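Local coordinates for 3-oxoacyl-[acyl-carrier-protein] synthase (Arabidopsis thaliana, PDB 2IX4), which catalyses the condensation step of mitochondrial fatty acid synthesis, lengthening an acyl chain by two carbons taken from malonyl-ACP, at residues Pro147-Ile150 and Pro151-Leu154; Leu80-Lys83 and Ala84-Asn87; Glu139-Leu142 and Arg143-Ser146. All blocks are in the same frame, centred on the assembly; numbering follows the deposited sequence.

Contact 1 of 3, residues Pro147-Ile150 and Pro151-Leu154; sequences PFFI and PKIL. With 6NA (hexanoic acid), chain E.
The carbonyl oxygen of F149 is approached by two amides at once, K152 N and I153 N, each 3.4 Å from F149 O and each forming only a weak, bent bond. Sounder hydrogen bonds run alongside. K152 N also reaches F148 O at 3.2 Å, lying 23° off the carbonyl plane, while I153 N reaches I150 O at 3.2 Å, from well above the plane of that carbonyl. Bonds to the third and the fourth residue back are therefore mixed in this one turn, as expected of the short, irregular helix 149-153. P151 lies in its first turn, where a ring nitrogen without hydrogen costs no helical bond; its CD lies 3.4 Å from I150 CB, a closeness that comes with the peptide link into the proline. On one flank F149 and I153 meet obliquely, with F149 CZ 3.9 Å from I153 CD1. The ring lies there because F149 CG is anti to the backbone N (chi1 168°), and I153 CG2 comes against the same ring at CE1. K152 bends back at its third and fourth torsions, which brings NZ to the edge of the F149 ring, close to its plane; the amine also forms a long, weak ion pair with D129. I150 CG2 meets L154 CD1 at 4.0 Å. The turn lies at the dimer interface of this thiolase-fold enzyme: I150 packs on G217 and F149 on L213 of the second subunit, and S221 of that subunit hydrogen-bonds P147 O. L154 goes further, placing CD1 3.8 Å from CG of a hexanoic acid that is hydrogen-bonded to F419 N of the second subunit, with L154 CD2 against the same acyl carbon.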
# COMPACT_ATOMS: atom_id res chain seq x y z
N PRO A 147 8.06 -21.16 6.77
CA PRO A 147 6.75 -21.10 6.10
C PRO A 147 6.06 -19.75 6.34
O PRO A 147 5.13 -19.40 5.61
CB PRO A 147 5.95 -22.22 6.79
CG PRO A 147 6.96 -23.08 7.47
CD PRO A 147 8.08 -22.18 7.83
N PHE A 148 6.52 -19.02 7.36
CA PHE A 148 5.96 -17.72 7.72
C PHE A 148 6.69 -16.55 7.06
O PHE A 148 6.39 -15.39 7.35
CB PHE A 148 5.97 -17.53 9.24
CG PHE A 148 5.21 -18.59 9.99
CD1 PHE A 148 5.88 -19.58 10.69
CD2 PHE A 148 3.81 -18.59 9.99
CE1 PHE A 148 5.18 -20.55 11.39
CE2 PHE A 148 3.11 -19.56 10.69
CZ PHE A 148 3.79 -20.55 11.39
N PHE A 149 7.64 -16.85 6.17
CA PHE A 149 8.44 -15.80 5.53
C PHE A 149 7.58 -14.80 4.76
O PHE A 149 7.68 -13.59 5.00
CB PHE A 149 9.52 -16.40 4.61
CG PHE A 149 10.18 -15.39 3.71
CD1 PHE A 149 11.03 -14.42 4.23
CD2 PHE A 149 9.94 -15.41 2.34
CE1 PHE A 149 11.63 -13.47 3.39
CE2 PHE A 149 10.54 -14.47 1.49
CZ PHE A 149 11.39 -13.50 2.03
N ILE A 150 6.74 -15.29 3.85
CA ILE A 150 5.88 -14.42 3.03
C ILE A 150 4.90 -13.59 3.89
O ILE A 150 4.85 -12.37 3.73
CB ILE A 150 5.14 -15.20 1.89
CG1 ILE A 150 6.14 -15.72 0.84
CG2 ILE A 150 4.05 -14.35 1.25
CD1 ILE A 150 6.83 -14.63 0.01
N PRO A 151 4.13 -14.24 4.79
CA PRO A 151 3.21 -13.48 5.64
C PRO A 151 3.84 -12.35 6.46
O PRO A 151 3.19 -11.34 6.70
CB PRO A 151 2.64 -14.55 6.58
CG PRO A 151 2.78 -15.82 5.84
CD PRO A 151 4.05 -15.69 5.06
N LYS A 152 5.09 -12.51 6.89
CA LYS A 152 5.72 -11.50 7.76
C LYS A 152 6.43 -10.35 7.03
O LYS A 152 6.87 -9.39 7.67
CB LYS A 152 6.61 -12.13 8.84
CG LYS A 152 7.92 -12.73 8.39
CD LYS A 152 8.74 -13.16 9.61
CE LYS A 152 9.48 -14.48 9.37
NZ LYS A 152 10.66 -14.37 8.45
N ILE A 153 6.52 -10.42 5.70
CA ILE A 153 7.15 -9.35 4.92
C ILE A 153 6.16 -8.47 4.15
O ILE A 153 6.54 -7.43 3.61
CB ILE A 153 8.26 -9.88 3.96
CG1 ILE A 153 7.68 -10.77 2.86
CG2 ILE A 153 9.36 -10.59 4.76
CD1 ILE A 153 8.55 -10.87 1.61
N LEU A 154 4.89 -8.88 4.11
CA LEU A 154 3.86 -8.14 3.37
C LEU A 154 3.38 -6.89 4.12
O LEU A 154 2.92 -6.97 5.27
CB LEU A 154 2.68 -9.05 3.02
CG LEU A 154 2.96 -10.22 2.07
CD1 LEU A 154 1.81 -11.21 2.11
CD2 LEU A 154 3.23 -9.75 0.65
CA 6NA E . -0.52 -13.84 -1.68
C 6NA E . -1.80 -13.10 -1.99
O 6NA E . -2.60 -12.81 -1.11
CB 6NA E . 0.53 -12.97 -0.98
CG 6NA E . 0.56 -11.51 -1.44
CD 6NA E . 1.49 -11.28 -2.63
C6 6NA E . 1.27 -9.91 -3.22

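Contact 2 of 3, residues Leu80-Lys83 and Ala84-Asn87; sequences LNSK and AVAN
L80 and V85 face each other across the mouth of a loop, their side chains meeting obliquely with L80 CD2 3.7 Å from V85 CG1. The two methyls of L80 divide the work. CD2 turns to V85 and also lies 3.7 Å from A86 O, whereas CD1 rests against the amide of N87, 3.7 Å from N87 OD1, the two side chains crossing at about a right angle. Replacing L80 by an alanine would probably open a gap beside V85 CG1 and set the N87 amide freer to turn, since both methyls would be gone. V85 spreads its own branches in the same fashion: CG1, anti to the backbone N (chi1 180°), is the one that meets L80, while CG2 packs 3.7 Å from S82 CB. F74 adds to the apolar surroundings of L80. A84 sits at the bend. Its amide lies 3.4 Å from S82 OG in a weak but fairly straight hydrogen bond (163° at the hydrogen), and its methyl packs on F148 and on I286 of the second subunit. A second weak bond follows, from V85 N to S82 O at 3.3 Å, so that S82 receives one amide on its hydroxyl and the next on its carbonyl. K83, the other corner residue of the turn, packs on F148. The loop joins helix 76-79 to helix 87-102, with L80 just past the first and A86 at the N-cap position of the second; between them S82 to V85 form a type I beta turn, and the serine hydroxyl bonded to the amide two residues on makes a weak ST turn.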
# COMPACT_ATOMS: atom_id res chain seq x y z
N LEU A 80 5.35 -9.24 20.20
CA LEU A 80 6.08 -9.99 19.18
C LEU A 80 6.21 -11.45 19.61
O LEU A 80 7.30 -12.03 19.57
CB LEU A 80 7.47 -9.36 18.93
CG LEU A 80 7.55 -7.89 18.51
CD1 LEU A 80 9.00 -7.44 18.43
CD2 LEU A 80 6.85 -7.66 17.18
N ASN A 81 5.09 -12.04 20.00
CA ASN A 81 5.05 -13.39 20.57
C ASN A 81 4.58 -14.47 19.59
O ASN A 81 4.10 -15.53 19.99
CB ASN A 81 4.19 -13.41 21.84
CG ASN A 81 2.72 -13.05 21.58
OD1 ASN A 81 2.38 -12.41 20.58
ND2 ASN A 81 1.85 -13.44 22.51
N SER A 82 4.74 -14.20 18.29
CA SER A 82 4.33 -15.12 17.24
C SER A 82 5.36 -15.14 16.11
O SER A 82 6.03 -14.15 15.86
CB SER A 82 2.95 -14.73 16.70
OG SER A 82 2.66 -15.40 15.49
N LYS A 83 5.45 -16.28 15.43
CA LYS A 83 6.43 -16.47 14.35
C LYS A 83 6.12 -15.65 13.10
O LYS A 83 7.01 -15.35 12.31
CB LYS A 83 6.54 -17.96 13.99
CG LYS A 83 7.27 -18.80 15.03
CD LYS A 83 7.40 -20.25 14.58
CE LYS A 83 8.20 -21.06 15.59
NZ LYS A 83 8.36 -22.47 15.16
N ALA A 84 4.85 -15.27 12.94
CA ALA A 84 4.40 -14.52 11.76
C ALA A 84 4.44 -13.00 11.97
O ALA A 84 4.10 -12.24 11.07
CB ALA A 84 3.01 -14.97 11.35
N VAL A 85 4.84 -12.58 13.17
CA VAL A 85 4.83 -11.16 13.53
C VAL A 85 6.21 -10.52 13.41
O VAL A 85 7.09 -10.73 14.26
CB VAL A 85 4.22 -10.93 14.95
CG1 VAL A 85 4.22 -9.45 15.31
CG2 VAL A 85 2.80 -11.47 15.03
N ALA A 86 6.40 -9.74 12.35
CA ALA A 86 7.57 -8.88 12.22
C ALA A 86 7.39 -7.65 13.11
O ALA A 86 6.27 -7.37 13.56
CB ALA A 86 7.79 -8.47 10.77
N ASN A 87 8.47 -6.93 13.36
CA ASN A 87 8.45 -5.80 14.29
C ASN A 87 7.43 -4.72 13.95
O ASN A 87 6.75 -4.21 14.85
CB ASN A 87 9.85 -5.22 14.48
CG ASN A 87 10.76 -6.14 15.28
OD1 ASN A 87 10.68 -7.36 15.18
ND2 ASN A 87 11.63 -5.55 16.09

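Contact 3 of 3, residues Glu139-Leu142 and Arg143-Ser146; sequences EKRL and RRLS
R144 N donates to R141 O at 3.2 Å and L145 N to L142 O at 3.0 Å, two successive bonds to the third residue back that define a short 3-10 turn. It follows the Schellman motif that closes helix 127-138, in which K140 takes a positive phi. Both amides come from above the plane of their carbonyls, the second by as much as 60°. L142 N, the first amide of this turn, gives its hydrogen to Y52 OH of the second subunit. The side-chain charges near the helix end are paired as well. R141 approaches E139 side-on, with NE 2.9 Å and NH2 2.7 Å from the same atom, E139 OE1; NE uses the anti lone pair of that oxygen, while NH2 reaches it from above the carboxylate plane. The other oxygen, E139 OE2, is hydrogen-bonded to Q135 one turn earlier. This double grip probably holds the R141 guanidinium in place although R144 NE, a like charge, lies 4.8 Å from R141 NH1. K140 NZ looks across the dimer interface to a salt bridge with E48 of the second subunit, and L145 O receives a weak hydrogen bond from R220 of that subunit. F148 N donates to S146 OG, just ahead of helix 149-153. Between the polar groups, L142 and L145 lie buried and only loosely apposed, each also packing on the second subunit. L145 CG is anti to the backbone N (chi1 -171°), which carries its branches to A133 and L136 of helix 127-138 and leaves L145 CD2 4.4 Å from L142 CD2.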
# COMPACT_ATOMS: atom_id res chain seq x y z
N GLU A 139 24.35 -19.07 1.13
CA GLU A 139 25.05 -20.09 1.91
C GLU A 139 24.54 -21.50 1.64
O GLU A 139 25.01 -22.47 2.23
CB GLU A 139 24.96 -19.76 3.41
CG GLU A 139 25.66 -18.45 3.78
CD GLU A 139 25.62 -18.14 5.26
OE1 GLU A 139 25.06 -18.94 6.05
OE2 GLU A 139 26.15 -17.07 5.65
N LYS A 140 23.58 -21.60 0.71
CA LYS A 140 22.94 -22.86 0.33
C LYS A 140 22.30 -23.58 1.52
O LYS A 140 22.57 -24.76 1.77
CB LYS A 140 23.90 -23.79 -0.44
CG LYS A 140 24.18 -23.35 -1.87
CD LYS A 140 25.45 -22.52 -1.99
CE LYS A 140 26.67 -23.40 -2.20
NZ LYS A 140 26.70 -24.00 -3.56
N ARG A 141 21.45 -22.86 2.25
CA ARG A 141 20.77 -23.40 3.42
C ARG A 141 19.26 -23.12 3.36
O ARG A 141 18.65 -22.75 4.36
CB ARG A 141 21.37 -22.81 4.71
CG ARG A 141 22.81 -23.25 5.00
CD ARG A 141 23.32 -22.70 6.34
NE ARG A 141 23.32 -21.23 6.39
CZ ARG A 141 22.50 -20.50 7.13
NH1 ARG A 141 21.59 -21.08 7.91
NH2 ARG A 141 22.58 -19.17 7.10
N LEU A 142 18.67 -23.34 2.19
CA LEU A 142 17.27 -22.99 1.94
C LEU A 142 16.25 -23.85 2.70
O LEU A 142 15.11 -23.44 2.86
CB LEU A 142 16.95 -22.98 0.45
CG LEU A 142 17.09 -21.65 -0.30
CD1 LEU A 142 16.87 -21.85 -1.79
CD2 LEU A 142 16.12 -20.60 0.25
N ARG A 143 16.68 -25.03 3.15
CA ARG A 143 15.84 -25.91 3.97
C ARG A 143 15.33 -25.21 5.23
O ARG A 143 14.24 -25.51 5.72
CB ARG A 143 16.62 -27.17 4.35
CG ARG A 143 15.87 -28.18 5.21
CD ARG A 143 16.82 -29.03 6.04
NE ARG A 143 16.12 -30.09 6.76
CZ ARG A 143 15.97 -31.34 6.31
NH1 ARG A 143 16.48 -31.71 5.14
NH2 ARG A 143 15.30 -32.22 7.04
N ARG A 144 16.13 -24.26 5.74
CA ARG A 144 15.79 -23.51 6.95
C ARG A 144 14.69 -22.46 6.74
O ARG A 144 14.13 -21.96 7.71
CB ARG A 144 17.04 -22.83 7.54
CG ARG A 144 18.26 -23.73 7.71
CD ARG A 144 18.16 -24.66 8.92
NE ARG A 144 18.59 -24.01 10.16
CZ ARG A 144 18.86 -24.64 11.30
NH1 ARG A 144 18.76 -25.96 11.39
NH2 ARG A 144 19.24 -23.94 12.36
N LEU A 145 14.39 -22.14 5.48
CA LEU A 145 13.41 -21.09 5.16
C LEU A 145 12.07 -21.34 5.85
O LEU A 145 11.55 -22.45 5.84
CB LEU A 145 13.21 -20.95 3.64
CG LEU A 145 12.37 -19.77 3.15
CD1 LEU A 145 13.07 -18.44 3.40
CD2 LEU A 145 12.06 -19.91 1.67
N SER A 146 11.55 -20.28 6.48
CA SER A 146 10.33 -20.36 7.27
C SER A 146 9.07 -20.35 6.40
O SER A 146 9.02 -19.62 5.40
CB SER A 146 10.27 -19.21 8.27
OG SER A 146 9.08 -19.25 9.05

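How the contacts relate
Contact 1 is the buried member of the three, while contacts 2 and 3, a beta turn and a short 3-10 turn in connecting loops, are partly buried and include exposed residues. Contacts 1 and 3 belong to one run of chain, 139-154, that leads from the end of helix 127-138 through helix 149-153; both pack on the second subunit, contact 3 largely through polar and charged groups and contact 1 mainly through apolar ones. Contact 2, earlier in the chain, lies against contact 1: F148 packs on K83, and K152 on the backbone of K83 and A84. Only A84 of contact 2 reaches the second subunit. Contacts 2 and 3 do not touch each other.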